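Local coordinates for protein glycoside hydrolase family 81 (PDB 6FOP) that probably hydrolyses beta-1,3-glucans such as laminarin, acting as a family 81 glycoside hydrolase in the cellulosome of Clostridium thermocellum, at residues I67-P72 against V170-F175; N87-G92 against I145-T150. All coordinates share one frame; numbering follows the deposited sequence.

Contact 1. Residues I67-P72 against V170-F175; sequences IEVGKP and VNYGLF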
loop_
_atom_site.group_PDB
_atom_site.type_symbol
_atom_site.label_atom_id
_atom_site.label_comp_id
_atom_site.label_asym_id
_atom_site.label_seq_id
_atom_site.Cartn_x
_atom_site.Cartn_y
_atom_site.Cartn_z
ATOM N N ILE A 67 19.096 16.729 11.959
ATOM C CA ILE A 67 18.537 15.500 11.389
ATOM C C ILE A 67 19.322 14.283 11.858
ATOM O O ILE A 67 20.500 14.098 11.483
ATOM C CB ILE A 67 18.537 15.519 9.834
ATOM C CG1 ILE A 67 17.950 16.817 9.251
ATOM C CG2 ILE A 67 17.750 14.313 9.330
ATOM C CD1 ILE A 67 18.964 17.883 8.889
ATOM N N GLU A 68 18.695 13.440 12.685
ATOM C CA GLU A 68 19.315 12.177 13.058
ATOM C C GLU A 68 19.350 11.285 11.833
ATOM O O GLU A 68 18.366 11.232 11.095
ATOM C CB GLU A 68 18.554 11.435 14.156
ATOM C CG GLU A 68 18.425 12.207 15.453
ATOM C CD GLU A 68 17.906 11.371 16.601
ATOM O OE1 GLU A 68 17.277 10.324 16.358
ATOM O OE2 GLU A 68 18.095 11.789 17.772
ATOM N N VAL A 69 20.438 10.561 11.676
ATOM C CA VAL A 69 20.667 9.584 10.625
ATOM C C VAL A 69 21.066 8.269 11.267
ATOM O O VAL A 69 21.925 8.245 12.175
ATOM C CB VAL A 69 21.783 10.027 9.666
ATOM C CG1 VAL A 69 22.055 8.963 8.607
ATOM C CG2 VAL A 69 21.472 11.369 9.024
ATOM N N GLY A 70 20.490 7.162 10.802
ATOM C CA GLY A 70 20.923 5.860 11.289
ATOM C C GLY A 70 20.614 4.722 10.343
ATOM O O GLY A 70 19.810 4.863 9.409
ATOM N N LYS A 71 21.218 3.576 10.644
ATOM C CA LYS A 71 20.884 2.324 10.014
ATOM C C LYS A 71 20.418 1.418 11.131
ATOM O O LYS A 71 21.186 1.122 12.035
ATOM C CB LYS A 71 22.042 1.659 9.265
ATOM C CG LYS A 71 21.532 0.448 8.457
ATOM C CD LYS A 71 22.580 -0.190 7.601
ATOM C CE LYS A 71 22.026 -1.393 6.883
ATOM N NZ LYS A 71 21.868 -2.552 7.780
ATOM N N PRO A 72 19.161 0.938 11.089
ATOM C CA PRO A 72 18.674 0.121 12.214
ATOM C C PRO A 72 19.472 -1.134 12.496
ATOM O O PRO A 72 19.935 -1.807 11.565
ATOM C CB PRO A 72 17.241 -0.232 11.786
ATOM C CG PRO A 72 16.841 0.930 10.920
ATOM C CD PRO A 72 18.079 1.281 10.155
ATOM N N VAL A 170 28.364 0.591 11.934
ATOM C CA VAL A 170 27.816 0.963 10.636
ATOM C C VAL A 170 28.830 1.868 9.934
ATOM O O VAL A 170 29.308 2.851 10.524
ATOM C CB VAL A 170 26.472 1.719 10.791
ATOM C CG1 VAL A 170 25.881 2.067 9.432
ATOM C CG2 VAL A 170 25.472 0.884 11.585
ATOM N N ASN A 171 29.187 1.502 8.705
ATOM C CA ASN A 171 30.081 2.282 7.892
ATOM C C ASN A 171 29.344 3.350 7.115
ATOM O O ASN A 171 28.297 3.078 6.527
ATOM C CB ASN A 171 30.846 1.359 6.937
ATOM C CG ASN A 171 31.673 0.342 7.672
ATOM O OD1 ASN A 171 32.631 0.703 8.350
ATOM N ND2 ASN A 171 31.279 -0.919 7.600
ATOM N N TYR A 172 29.864 4.584 7.157
ATOM C CA TYR A 172 29.333 5.698 6.394
ATOM C C TYR A 172 30.420 6.422 5.632
ATOM O O TYR A 172 31.568 6.491 6.066
ATOM C CB TYR A 172 28.668 6.730 7.298
ATOM C CG TYR A 172 27.393 6.308 7.961
ATOM C CD1 TYR A 172 26.184 6.495 7.327
ATOM C CD2 TYR A 172 27.406 5.754 9.240
ATOM C CE1 TYR A 172 25.003 6.168 7.963
ATOM C CE2 TYR A 172 26.230 5.389 9.880
ATOM C CZ TYR A 172 25.030 5.601 9.230
ATOM O OH TYR A 172 23.852 5.237 9.846
ATOM N N GLY A 173 30.008 7.014 4.514
ATOM C CA GLY A 173 30.797 8.005 3.809
ATOM C C GLY A 173 30.221 9.374 4.095
ATOM O O GLY A 173 28.999 9.544 4.092
ATOM N N LEU A 174 31.114 10.349 4.328
ATOM C CA LEU A 174 30.748 11.764 4.486
ATOM C C LEU A 174 31.385 12.499 3.335
ATOM O O LEU A 174 32.612 12.478 3.198
ATOM C CB LEU A 174 31.228 12.315 5.816
ATOM C CG LEU A 174 30.916 11.532 7.078
ATOM C CD1 LEU A 174 31.554 12.214 8.268
ATOM C CD2 LEU A 174 29.411 11.378 7.282
ATOM N N PHE A 175 30.555 13.087 2.474
ATOM C CA PHE A 175 31.017 13.620 1.177
ATOM C C PHE A 175 30.840 15.112 1.097
ATOM O O PHE A 175 29.715 15.626 1.033
ATOM C CB PHE A 175 30.256 12.947 0.028
ATOM C CG PHE A 175 30.336 11.448 0.078
ATOM C CD1 PHE A 175 31.498 10.778 -0.297
ATOM C CD2 PHE A 175 29.233 10.679 0.482
ATOM C CE1 PHE A 175 31.571 9.385 -0.239
ATOM C CE2 PHE A 175 29.308 9.285 0.551
ATOM C CZ PHE A 175 30.465 8.630 0.163
#

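Contact 2. Residues N87-G92 against I145-T150; sequences NDFTVG and IDFSGT. With MG (magnesium ion), chain B.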
loop_
_atom_site.group_PDB
_atom_site.type_symbol
_atom_site.label_atom_id
_atom_site.label_comp_id
_atom_site.label_asym_id
_atom_site.label_seq_id
_atom_site.Cartn_x
_atom_site.Cartn_y
_atom_site.Cartn_z
ATOM N N ASN A 87 19.909 6.921 16.393
ATOM C CA ASN A 87 20.828 8.001 16.007
ATOM C C ASN A 87 22.256 7.495 15.913
ATOM O O ASN A 87 22.899 7.244 16.949
ATOM C CB ASN A 87 20.702 9.111 17.052
ATOM C CG ASN A 87 21.581 10.312 16.787
ATOM O OD1 ASN A 87 21.648 10.826 15.693
ATOM N ND2 ASN A 87 22.229 10.792 17.841
ATOM N N ASP A 88 22.770 7.319 14.695
ATOM C CA ASP A 88 24.204 7.063 14.535
ATOM C C ASP A 88 24.927 8.405 14.523
ATOM O O ASP A 88 25.983 8.547 15.157
ATOM C CB ASP A 88 24.484 6.241 13.261
ATOM C CG ASP A 88 24.004 4.796 13.361
ATOM O OD1 ASP A 88 23.963 4.229 14.484
ATOM O OD2 ASP A 88 23.652 4.210 12.283
ATOM N N PHE A 89 24.393 9.393 13.817
ATOM C CA PHE A 89 24.894 10.770 13.934
ATOM C C PHE A 89 23.781 11.735 13.601
ATOM O O PHE A 89 22.854 11.409 12.816
ATOM C CB PHE A 89 26.126 11.040 13.053
ATOM C CG PHE A 89 25.920 10.730 11.617
ATOM C CD1 PHE A 89 25.437 11.720 10.749
ATOM C CD2 PHE A 89 26.256 9.497 11.101
ATOM C CE1 PHE A 89 25.269 11.455 9.401
ATOM C CE2 PHE A 89 26.077 9.215 9.763
ATOM C CZ PHE A 89 25.610 10.209 8.902
ATOM N N THR A 90 23.865 12.939 14.162
ATOM C CA THR A 90 22.939 13.994 13.842
ATOM C C THR A 90 23.642 15.014 12.937
ATOM O O THR A 90 24.746 15.492 13.254
ATOM C CB THR A 90 22.389 14.652 15.132
ATOM O OG1 THR A 90 21.572 13.696 15.836
ATOM C CG2 THR A 90 21.581 15.845 14.834
ATOM N N VAL A 91 23.011 15.331 11.813
ATOM C CA VAL A 91 23.473 16.375 10.914
ATOM C C VAL A 91 22.901 17.669 11.447
ATOM O O VAL A 91 21.719 17.945 11.299
ATOM C CB VAL A 91 23.013 16.123 9.468
ATOM C CG1 VAL A 91 23.417 17.264 8.544
ATOM C CG2 VAL A 91 23.579 14.813 8.942
ATOM N N GLY A 92 23.788 18.454 12.080
ATOM C CA GLY A 92 23.456 19.751 12.643
ATOM C C GLY A 92 24.187 20.862 11.895
ATOM O O GLY A 92 24.743 20.650 10.807
ATOM N N ILE A 145 28.535 17.563 12.289
ATOM C CA ILE A 145 28.125 16.159 12.371
ATOM C C ILE A 145 28.391 15.646 13.777
ATOM O O ILE A 145 29.546 15.359 14.162
ATOM C CB ILE A 145 28.822 15.287 11.302
ATOM C CG1 ILE A 145 28.789 15.987 9.923
ATOM C CG2 ILE A 145 28.190 13.893 11.263
ATOM C CD1 ILE A 145 27.423 16.342 9.382
ATOM N N ASP A 146 27.314 15.566 14.556
ATOM C CA ASP A 146 27.358 15.201 15.964
ATOM C C ASP A 146 27.101 13.709 16.103
ATOM O O ASP A 146 25.950 13.243 16.029
ATOM C CB ASP A 146 26.309 16.029 16.714
ATOM C CG ASP A 146 26.259 15.753 18.195
ATOM O OD1 ASP A 146 27.060 14.958 18.707
ATOM O OD2 ASP A 146 25.365 16.343 18.852
ATOM N N PHE A 147 28.176 12.946 16.241
ATOM C CA PHE A 147 28.094 11.476 16.322
ATOM C C PHE A 147 27.602 11.006 17.684
ATOM O O PHE A 147 27.770 11.703 18.703
ATOM C CB PHE A 147 29.462 10.838 16.021
ATOM C CG PHE A 147 29.852 10.904 14.575
ATOM C CD1 PHE A 147 30.479 12.027 14.069
ATOM C CD2 PHE A 147 29.539 9.849 13.710
ATOM C CE1 PHE A 147 30.815 12.100 12.713
ATOM C CE2 PHE A 147 29.869 9.908 12.367
ATOM C CZ PHE A 147 30.487 11.044 11.863
ATOM N N SER A 148 26.966 9.837 17.690
ATOM C CA SER A 148 26.627 9.140 18.928
ATOM C C SER A 148 27.869 8.402 19.431
ATOM O O SER A 148 28.033 7.192 19.213
ATOM C CB SER A 148 25.462 8.189 18.701
ATOM O OG SER A 148 25.195 7.478 19.879
ATOM N N GLY A 149 28.726 9.133 20.121
ATOM C CA GLY A 149 30.079 8.664 20.461
ATOM C C GLY A 149 31.102 9.210 19.470
ATOM O O GLY A 149 30.878 10.215 18.816
ATOM N N THR A 150 32.245 8.557 19.373
ATOM C CA THR A 150 33.376 9.042 18.572
ATOM C C THR A 150 33.463 8.050 17.436
ATOM O O THR A 150 33.565 6.882 17.699
ATOM C CB THR A 150 34.696 8.994 19.405
ATOM O OG1 THR A 150 34.541 9.851 20.530
ATOM C CG2 THR A 150 35.867 9.469 18.599
HETATM MG MG MG B . 28.726 13.666 19.571
HETATM O O HOH W 1 22.631 5.617 19.038
HETATM O O HOH W 2 22.433 14.539 18.931
HETATM O O HOH W 3 29.838 12.181 20.925
HETATM O O HOH W 4 29.863 15.591 20.234
#

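Contact 1. Residues I67-P72 against V170-F175
Tyr172 reaches across a beta-sandwich interface to Val69 and to the Gly70-Lys71 peptide, joining strand 66-70 of one antiparallel sheet to strand 170-175 of the other. No hydrogen bond links the two segments, whose nearest CA atoms, Lys71 and Val170, lie 7.1 Å apart; side chains bridge the gap. The CE1 corner of the tyrosine ring lies 4.1 Å from Val69 CG1, which approaches it obliquely as the two side chains slide past each other in opposite directions. Tyr172 OH comes 3.3 Å from Gly70 C, and at 3.2 Å from Lys71 N the angle is too poor for a hydrogen bond. What both groups do bond is Asp88 OD2, a shared partner in the loop before strand 89-93, consistent with their closeness. The bond from CA to CB of Tyr172 points toward strand 66-70, and chi1 of -69° places CG anti to the carbonyl carbon. Phe89, on the adjacent strand 89-93, meets the ring edge-to-face. At the edge of the interface, Val170 CG1 packs against Lys71 CB at 3.9 Å, and Val205 of strand 200-206 touches both residues. The aliphatic part of Lys71 therefore serves the packing while its charge is held elsewhere: the chain runs extended as far as CE, then turns at chi4 (-75°), and NZ donates a hydrogen bond to Ser282 O.

Contact 2. Residues N87-G92 against I145-T150
Phe89, Thr90 and Val91 pair with Phe147, Asp146 and Ile145 as an antiparallel ladder, the strand axes approaching to 4.5 Å with their directions 160° apart. Thr90-Asp146 is the hydrogen-bonded pair, with Thr90 N to Asp146 O at 2.8 Å and Asp146 N to Thr90 O at 2.9 Å. Beyond the Phe89-Phe147 pair, Ser148 N donates an almost straight bond of 3.0 Å to Asp88 O, extending the ladder into the inverse gamma turn centred on Ser148. Phe89, Val91, Ile145 and Phe147 share one face of the sheet. Phe89 CB sits over one face of the Phe147 ring, 4.0 Å from the centroid, as a CH-pi contact. Phe89 CG takes the crowded position between backbone N and carbonyl carbon (chi1 55°), beside Phe147 CE2 and Ile145 CG2. The two rings are oblique, with planes at 48°. Ile145, on the same strand as Phe147, lies alongside Phe89, with CG2 3.5 Å from Phe89 CD1, while Ile145 CD1 touches both methyls of Val91 more loosely. Asp146 points to the opposite face, where OD1 binds the magnesium ion at 2.3 Å. Phe147 O is a second ligand at 2.4 Å; two waters and Gly188 also belong to the site. The metal thus ties a strand residue's carboxylate to the next carbonyl as the strand ends. Asp146 OD2 lies near Glu65 OE2, like charges whose repulsion, if both are ionised, the cation may offset. Within the sheet, strand 66-70 flanks strand 89-93, with Asp88 and Phe89 forming a classic beta bulge opposite Val69, and strand 189-193 borders strand 143-147. Strands 133-139 and 162-167 of the facing sheet cover the apolar side, Phe136 and Phe138 meeting Val91 and Val165 meeting Phe147.

How the contacts relate
Contact 2 is nested inside the chain loop closed by contact 1, and their centres lie 8 Å apart. Contact 2 zips neighbouring strands within one sheet, whereas contact 1 spans the sandwich to the second sheet. Two polar links join them, besides packing such as Glu68 CG 3.5 Å from Thr90 OG1: Val69 N lies 2.8 Å from Phe89 O, a probable backbone hydrogen bond between strands 66-70 and 89-93, and Tyr172 OH lies 2.7 Å from Asp88 OD2. The bulged residues of 87-92 thus border both interfaces. Contact 2 holds the magnesium ion; the side chain of Val69 is about 13 Å from this bound magnesium ion. Neither contact's geometry ties it to catalysis.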